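Local structure of cortical-lytic enzyme (Bacillus cereus, 4S3J) at residues S104-A109 / L133-Y138; N395-Q400 / E423-T428. The protein hydrolyses partially degraded spore cortex peptidoglycan during germination, acting as an N-acetylglucosaminidase. One frame throughout, in Å; residues are numbered along the deposited sequence.

Interaction 1 (S104-A109 / L133-Y138)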
loop_
_atom_site.group_PDB
_atom_site.type_symbol
_atom_site.label_atom_id
_atom_site.label_comp_id
_atom_site.label_asym_id
_atom_site.label_seq_id
_atom_site.Cartn_x
_atom_site.Cartn_y
_atom_site.Cartn_z
ATOM N N SER A 104 0.232 -13.833 10.218
ATOM C CA SER A 104 0.973 -12.616 10.512
ATOM C C SER A 104 1.295 -11.883 9.226
ATOM O O SER A 104 1.375 -12.491 8.156
ATOM C CB SER A 104 2.276 -12.924 11.260
ATOM O OG SER A 104 2.006 -13.379 12.570
ATOM N N VAL A 105 1.484 -10.579 9.346
ATOM C CA VAL A 105 1.906 -9.745 8.220
ATOM C C VAL A 105 2.874 -8.679 8.726
ATOM O O VAL A 105 2.801 -8.252 9.880
ATOM C CB VAL A 105 0.673 -9.088 7.516
ATOM C CG1 VAL A 105 0.086 -7.943 8.340
ATOM C CG2 VAL A 105 1.028 -8.609 6.133
ATOM N N GLU A 106 3.789 -8.244 7.867
ATOM C CA GLU A 106 4.566 -7.043 8.139
ATOM C C GLU A 106 4.017 -5.935 7.261
ATOM O O GLU A 106 3.706 -6.167 6.095
ATOM C CB GLU A 106 6.064 -7.260 7.899
ATOM C CG GLU A 106 6.644 -8.291 8.864
ATOM C CD GLU A 106 8.160 -8.317 8.952
ATOM O OE1 GLU A 106 8.824 -7.501 8.302
ATOM O OE2 GLU A 106 8.683 -9.153 9.715
ATOM N N SER A 107 3.866 -4.752 7.846
ATOM C CA SER A 107 3.316 -3.592 7.158
ATOM C C SER A 107 4.316 -2.452 7.207
ATOM O O SER A 107 4.953 -2.240 8.227
ATOM C CB SER A 107 1.993 -3.174 7.808
ATOM O OG SER A 107 2.205 -2.909 9.183
ATOM N N ILE A 108 4.415 -1.706 6.106
ATOM C CA ILE A 108 5.225 -0.506 6.020
ATOM C C ILE A 108 4.343 0.632 5.555
ATOM O O ILE A 108 3.431 0.397 4.766
ATOM C CB ILE A 108 6.380 -0.636 5.012
ATOM C CG1 ILE A 108 7.248 -1.855 5.341
ATOM C CG2 ILE A 108 7.198 0.663 4.960
ATOM C CD1 ILE A 108 8.115 -2.260 4.184
ATOM N N ALA A 109 4.575 1.840 6.051
ATOM C CA ALA A 109 4.002 3.031 5.417
ATOM C C ALA A 109 5.057 4.114 5.246
ATOM O O ALA A 109 5.864 4.350 6.142
ATOM C CB ALA A 109 2.841 3.571 6.212
ATOM N N LEU A 133 1.594 -0.359 12.081
ATOM C CA LEU A 133 2.824 -0.509 11.299
ATOM C C LEU A 133 3.913 -1.371 11.929
ATOM O O LEU A 133 4.212 -1.261 13.126
ATOM C CB LEU A 133 3.447 0.854 11.039
ATOM C CG LEU A 133 2.597 1.862 10.285
ATOM C CD1 LEU A 133 3.462 3.113 10.078
ATOM C CD2 LEU A 133 2.109 1.307 8.969
ATOM N N THR A 134 4.549 -2.196 11.107
ATOM C CA THR A 134 5.793 -2.832 11.520
ATOM C C THR A 134 6.941 -1.834 11.355
ATOM O O THR A 134 7.848 -1.739 12.209
ATOM C CB THR A 134 6.098 -4.108 10.700
ATOM O OG1 THR A 134 4.942 -4.960 10.662
ATOM C CG2 THR A 134 7.282 -4.856 11.311
ATOM N N TYR A 135 6.882 -1.098 10.241
ATOM C CA TYR A 135 7.901 -0.125 9.867
ATOM C C TYR A 135 7.289 1.204 9.441
ATOM O O TYR A 135 6.257 1.208 8.785
ATOM C CB TYR A 135 8.738 -0.650 8.701
ATOM C CG TYR A 135 9.500 -1.920 8.949
ATOM C CD1 TYR A 135 10.751 -1.876 9.513
ATOM C CD2 TYR A 135 8.972 -3.153 8.591
ATOM C CE1 TYR A 135 11.461 -3.018 9.737
ATOM C CE2 TYR A 135 9.680 -4.315 8.805
ATOM C CZ TYR A 135 10.926 -4.235 9.382
ATOM O OH TYR A 135 11.677 -5.371 9.621
ATOM N N LEU A 136 7.953 2.309 9.797
ATOM C CA LEU A 136 7.625 3.658 9.329
ATOM C C LEU A 136 8.799 4.180 8.515
ATOM O O LEU A 136 9.939 4.196 9.004
ATOM C CB LEU A 136 7.324 4.588 10.498
ATOM C CG LEU A 136 7.026 6.048 10.148
ATOM C CD1 LEU A 136 5.744 6.179 9.283
ATOM C CD2 LEU A 136 6.911 6.882 11.408
ATOM N N ALA A 137 8.522 4.601 7.286
ATOM C CA ALA A 137 9.559 5.007 6.334
ATOM C C ALA A 137 9.499 6.482 5.996
ATOM O O ALA A 137 8.700 6.894 5.146
ATOM C CB ALA A 137 9.451 4.197 5.053
ATOM N N TYR A 138 10.361 7.278 6.627
ATOM C CA TYR A 138 10.406 8.704 6.373
ATOM C C TYR A 138 11.250 8.985 5.132
ATOM O O TYR A 138 12.472 8.807 5.113
ATOM C CB TYR A 138 10.913 9.440 7.617
ATOM C CG TYR A 138 10.849 10.961 7.548
ATOM C CD1 TYR A 138 10.149 11.613 6.551
ATOM C CD2 TYR A 138 11.524 11.739 8.478
ATOM C CE1 TYR A 138 10.115 12.993 6.491
ATOM C CE2 TYR A 138 11.470 13.117 8.431
ATOM C CZ TYR A 138 10.785 13.736 7.438
ATOM O OH TYR A 138 10.746 15.122 7.378
#
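Strands 104-111 and 135-143 lie side by side in parallel, Ile108 pairing with Tyr135 and Ala109 with Leu136, so that the two pairs put their side chains on opposite faces. On the Ala109 face the small methyl is met by both methyls of Leu133: CG stands beside the backbone N, and the extended branch brings CD2 to 3.6 Å from Ala109 CB, with CD1 slightly farther. Leu136 CD1 lies beside Ala109 O, and the side chain also touches Ile158 and Ala162 of helix 155-164. On the other face the Ile108 side chain crosses Tyr135 obliquely, CG1 3.9 Å from Tyr135 CB, while its other branch, CG2, meets the small bump of Ala137 CB. Beyond this, Glu106 runs out extended and sets OE1 in the plane of the Tyr135 ring at its edge, 3.3 Å from Tyr135 CE2; its OE2 is salt-bridged to Lys430. At the loop end Ser107 and Thr134 interlock through hydrogen bonds. The side chain of Thr134 starts out toward strand 104-111, and OG1 accepts the Ser107 N-H at 3.0 Å, nearly straight (164°). The Thr134 N-H is split between Ser107 O, in a bent bond (134°), and Ser107 OG, whereas Tyr135 N bonds Ser107 O more directly, almost along the C=O axis. Further on, regular parallel pairing resumes, with Ala137 N 2.9 Å from Ala109 O. The pair belongs to the beta-alpha-beta unit of strand 104-111, helix 120-129 and strand 135-143 in the family 18 TIM barrel. With two donors on Ser107 O, and Phe132 O as a further partner of Ser107 OG, side-chain hydroxyls continue the backbone bonding where the second strand has yet to begin.

Interaction 2 (N395-Q400 / E423-T428)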
loop_
_atom_site.group_PDB
_atom_site.type_symbol
_atom_site.label_atom_id
_atom_site.label_comp_id
_atom_site.label_asym_id
_atom_site.label_seq_id
_atom_site.Cartn_x
_atom_site.Cartn_y
_atom_site.Cartn_z
ATOM N N ASN A 395 -6.257 -10.753 0.036
ATOM C CA ASN A 395 -6.456 -12.162 -0.335
ATOM C C ASN A 395 -5.358 -12.643 -1.300
ATOM O O ASN A 395 -4.903 -13.790 -1.223
ATOM C CB ASN A 395 -7.833 -12.366 -0.944
ATOM C CG ASN A 395 -8.949 -12.231 0.084
ATOM O OD1 ASN A 395 -8.698 -12.104 1.294
ATOM N ND2 ASN A 395 -10.180 -12.229 -0.393
ATOM N N LEU A 396 -4.914 -11.764 -2.198
ATOM C CA LEU A 396 -3.794 -12.101 -3.079
ATOM C C LEU A 396 -2.517 -12.384 -2.273
ATOM O O LEU A 396 -1.774 -13.336 -2.573
ATOM C CB LEU A 396 -3.560 -10.977 -4.075
ATOM C CG LEU A 396 -2.346 -11.110 -5.003
ATOM C CD1 LEU A 396 -2.500 -12.352 -5.896
ATOM C CD2 LEU A 396 -2.173 -9.875 -5.850
ATOM N N MET A 397 -2.267 -11.570 -1.248
ATOM C CA MET A 397 -1.097 -11.752 -0.385
ATOM C C MET A 397 -1.156 -13.121 0.271
ATOM O O MET A 397 -0.153 -13.830 0.339
ATOM C CB MET A 397 -1.029 -10.668 0.687
ATOM C CG MET A 397 -0.772 -9.260 0.136
ATOM S SD MET A 397 -1.007 -7.986 1.406
ATOM C CE MET A 397 0.152 -8.542 2.665
ATOM N N LYS A 398 -2.337 -13.484 0.738
ATOM C CA LYS A 398 -2.526 -14.785 1.374
ATOM C C LYS A 398 -2.245 -15.923 0.403
ATOM O O LYS A 398 -1.534 -16.882 0.748
ATOM C CB LYS A 398 -3.956 -14.911 1.926
ATOM C CG LYS A 398 -4.281 -13.908 3.027
ATOM C CD LYS A 398 -5.732 -13.974 3.437
ATOM C CE LYS A 398 -6.164 -12.721 4.231
ATOM N NZ LYS A 398 -7.565 -12.905 4.763
ATOM N N GLU A 399 -2.808 -15.830 -0.798
ATOM C CA GLU A 399 -2.642 -16.877 -1.795
ATOM C C GLU A 399 -1.177 -17.047 -2.165
ATOM O O GLU A 399 -0.700 -18.169 -2.307
ATOM C CB GLU A 399 -3.452 -16.566 -3.049
ATOM C CG GLU A 399 -4.957 -16.590 -2.864
ATOM C CD GLU A 399 -5.685 -16.014 -4.067
ATOM O OE1 GLU A 399 -5.135 -15.103 -4.719
ATOM O OE2 GLU A 399 -6.807 -16.458 -4.365
ATOM N N GLN A 400 -0.471 -15.929 -2.321
ATOM C CA GLN A 400 0.919 -15.953 -2.789
ATOM C C GLN A 400 1.916 -16.186 -1.659
ATOM O O GLN A 400 3.081 -16.509 -1.914
ATOM C CB GLN A 400 1.247 -14.647 -3.518
ATOM C CG GLN A 400 0.461 -14.457 -4.792
ATOM C CD GLN A 400 0.828 -15.480 -5.849
ATOM O OE1 GLN A 400 1.991 -15.860 -5.979
ATOM N NE2 GLN A 400 -0.163 -15.943 -6.594
ATOM N N GLU A 423 -8.191 -6.628 10.857
ATOM C CA GLU A 423 -9.195 -7.687 10.841
ATOM C C GLU A 423 -8.656 -8.925 10.133
ATOM O O GLU A 423 -8.927 -10.058 10.533
ATOM C CB GLU A 423 -10.467 -7.218 10.139
ATOM C CG GLU A 423 -11.273 -6.208 10.934
ATOM C CD GLU A 423 -11.906 -6.791 12.195
ATOM O OE1 GLU A 423 -12.384 -7.952 12.168
ATOM O OE2 GLU A 423 -11.915 -6.084 13.217
ATOM N N ASN A 424 -7.833 -8.697 9.118
ATOM C CA ASN A 424 -7.357 -9.787 8.265
ATOM C C ASN A 424 -6.145 -10.522 8.773
ATOM O O ASN A 424 -5.986 -11.698 8.489
ATOM C CB ASN A 424 -7.015 -9.247 6.875
ATOM C CG ASN A 424 -8.196 -9.260 5.936
ATOM O OD1 ASN A 424 -8.390 -10.206 5.177
ATOM N ND2 ASN A 424 -8.990 -8.189 5.956
ATOM N N PHE A 425 -5.288 -9.790 9.478
ATOM C CA PHE A 425 -3.954 -10.225 9.845
ATOM C C PHE A 425 -3.593 -9.880 11.273
ATOM O O PHE A 425 -4.113 -8.929 11.855
ATOM C CB PHE A 425 -2.887 -9.555 8.960
ATOM C CG PHE A 425 -3.029 -9.806 7.478
ATOM C CD1 PHE A 425 -2.742 -11.044 6.935
ATOM C CD2 PHE A 425 -3.405 -8.774 6.622
ATOM C CE1 PHE A 425 -2.851 -11.260 5.578
ATOM C CE2 PHE A 425 -3.499 -8.985 5.263
ATOM C CZ PHE A 425 -3.226 -10.220 4.741
ATOM N N THR A 426 -2.619 -10.616 11.805
ATOM C CA THR A 426 -1.909 -10.183 12.990
ATOM C C THR A 426 -0.739 -9.331 12.538
ATOM O O THR A 426 0.074 -9.784 11.760
ATOM C CB THR A 426 -1.410 -11.379 13.803
ATOM O OG1 THR A 426 -2.542 -12.127 14.258
ATOM C CG2 THR A 426 -0.614 -10.928 14.980
ATOM N N ILE A 427 -0.699 -8.075 12.956
ATOM C CA ILE A 427 0.355 -7.167 12.490
ATOM C C ILE A 427 1.585 -7.339 13.376
ATOM O O ILE A 427 1.535 -7.116 14.582
ATOM C CB ILE A 427 -0.126 -5.703 12.497
ATOM C CG1 ILE A 427 -1.335 -5.566 11.557
ATOM C CG2 ILE A 427 0.996 -4.752 12.133
ATOM C CD1 ILE A 427 -2.022 -4.269 11.656
ATOM N N THR A 428 2.693 -7.720 12.756
ATOM C CA THR A 428 3.941 -7.940 13.464
ATOM C C THR A 428 4.498 -6.639 14.017
ATOM O O THR A 428 4.607 -5.647 13.293
ATOM C CB THR A 428 4.961 -8.576 12.531
ATOM O OG1 THR A 428 4.488 -9.861 12.116
ATOM C CG2 THR A 428 6.331 -8.733 13.205
#
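Chi1 of -63° turns Lys398 CG anti to its carbonyl carbon, and the chain then runs out extended from helix 387-400 toward the end of helix 415-424; chi1 of -59° likewise puts the Phe425 ring beside its backbone N, pointing back at the first helix. The lysine chain passes obliquely by the CE1/CZ corner of the ring, CE lying 3.9 Å from Phe425 CE1, and its tip goes on to Asn424. There Lys398 NZ bonds Asn424 OD1 at 2.9 Å, in the carbonyl plane and on a lone pair (C=O...N angle 141°), the two side chains meeting at about a right angle. Lys398 NZ is 5.5 Å from the centroid of the Phe425 ring, which offers at most a weak cation-pi attraction. The preceding residue, Met397, closes the apolar side: its CE comes obliquely within 4.3 Å of Phe425 CZ. The polar end is well held. Lys398 NZ is also bonded to Asn71 OD1 and Gln68 O, Asn424 OD1 takes a second bond from Gln391 NE2, and Asn424 ND2 is tied to Leu420 O. These bonds probably fix the amide's orientation, and the several oxygens probably stabilise the ammonium charge. Gln68 and Asn71 belong to the second LysM domain, so the lysine also bridges that domain to the catalytic one. The outer helices of a TIM barrel pack round its parallel strands; here helix 387-400 and the segment that follows helix 415-424 meet beside strand 104-111, as fits the family 18 barrel.

Both contacts are buried, but interaction 1 lies within the barrel wall and interaction 2 on its outer side, beside the second LysM domain. Their meeting element is strand 104-111, which has strand 135-143 and strand 426-427 among its neighbours. Val105 joins them: its CG1 packs on Phe425 CB at 3.4 Å, its CG2 on Met397 CE, and its N probably bonds Thr426 O. Thr134 OG1 probably bonds Thr428 O at 2.7 Å, tying the two a second time. Backbone pairing dominates interaction 1, with side-chain hydroxyls taking part; interaction 2 is made by side chains alone, a charged tip beside an apolar pair, and buries less than half as much surface.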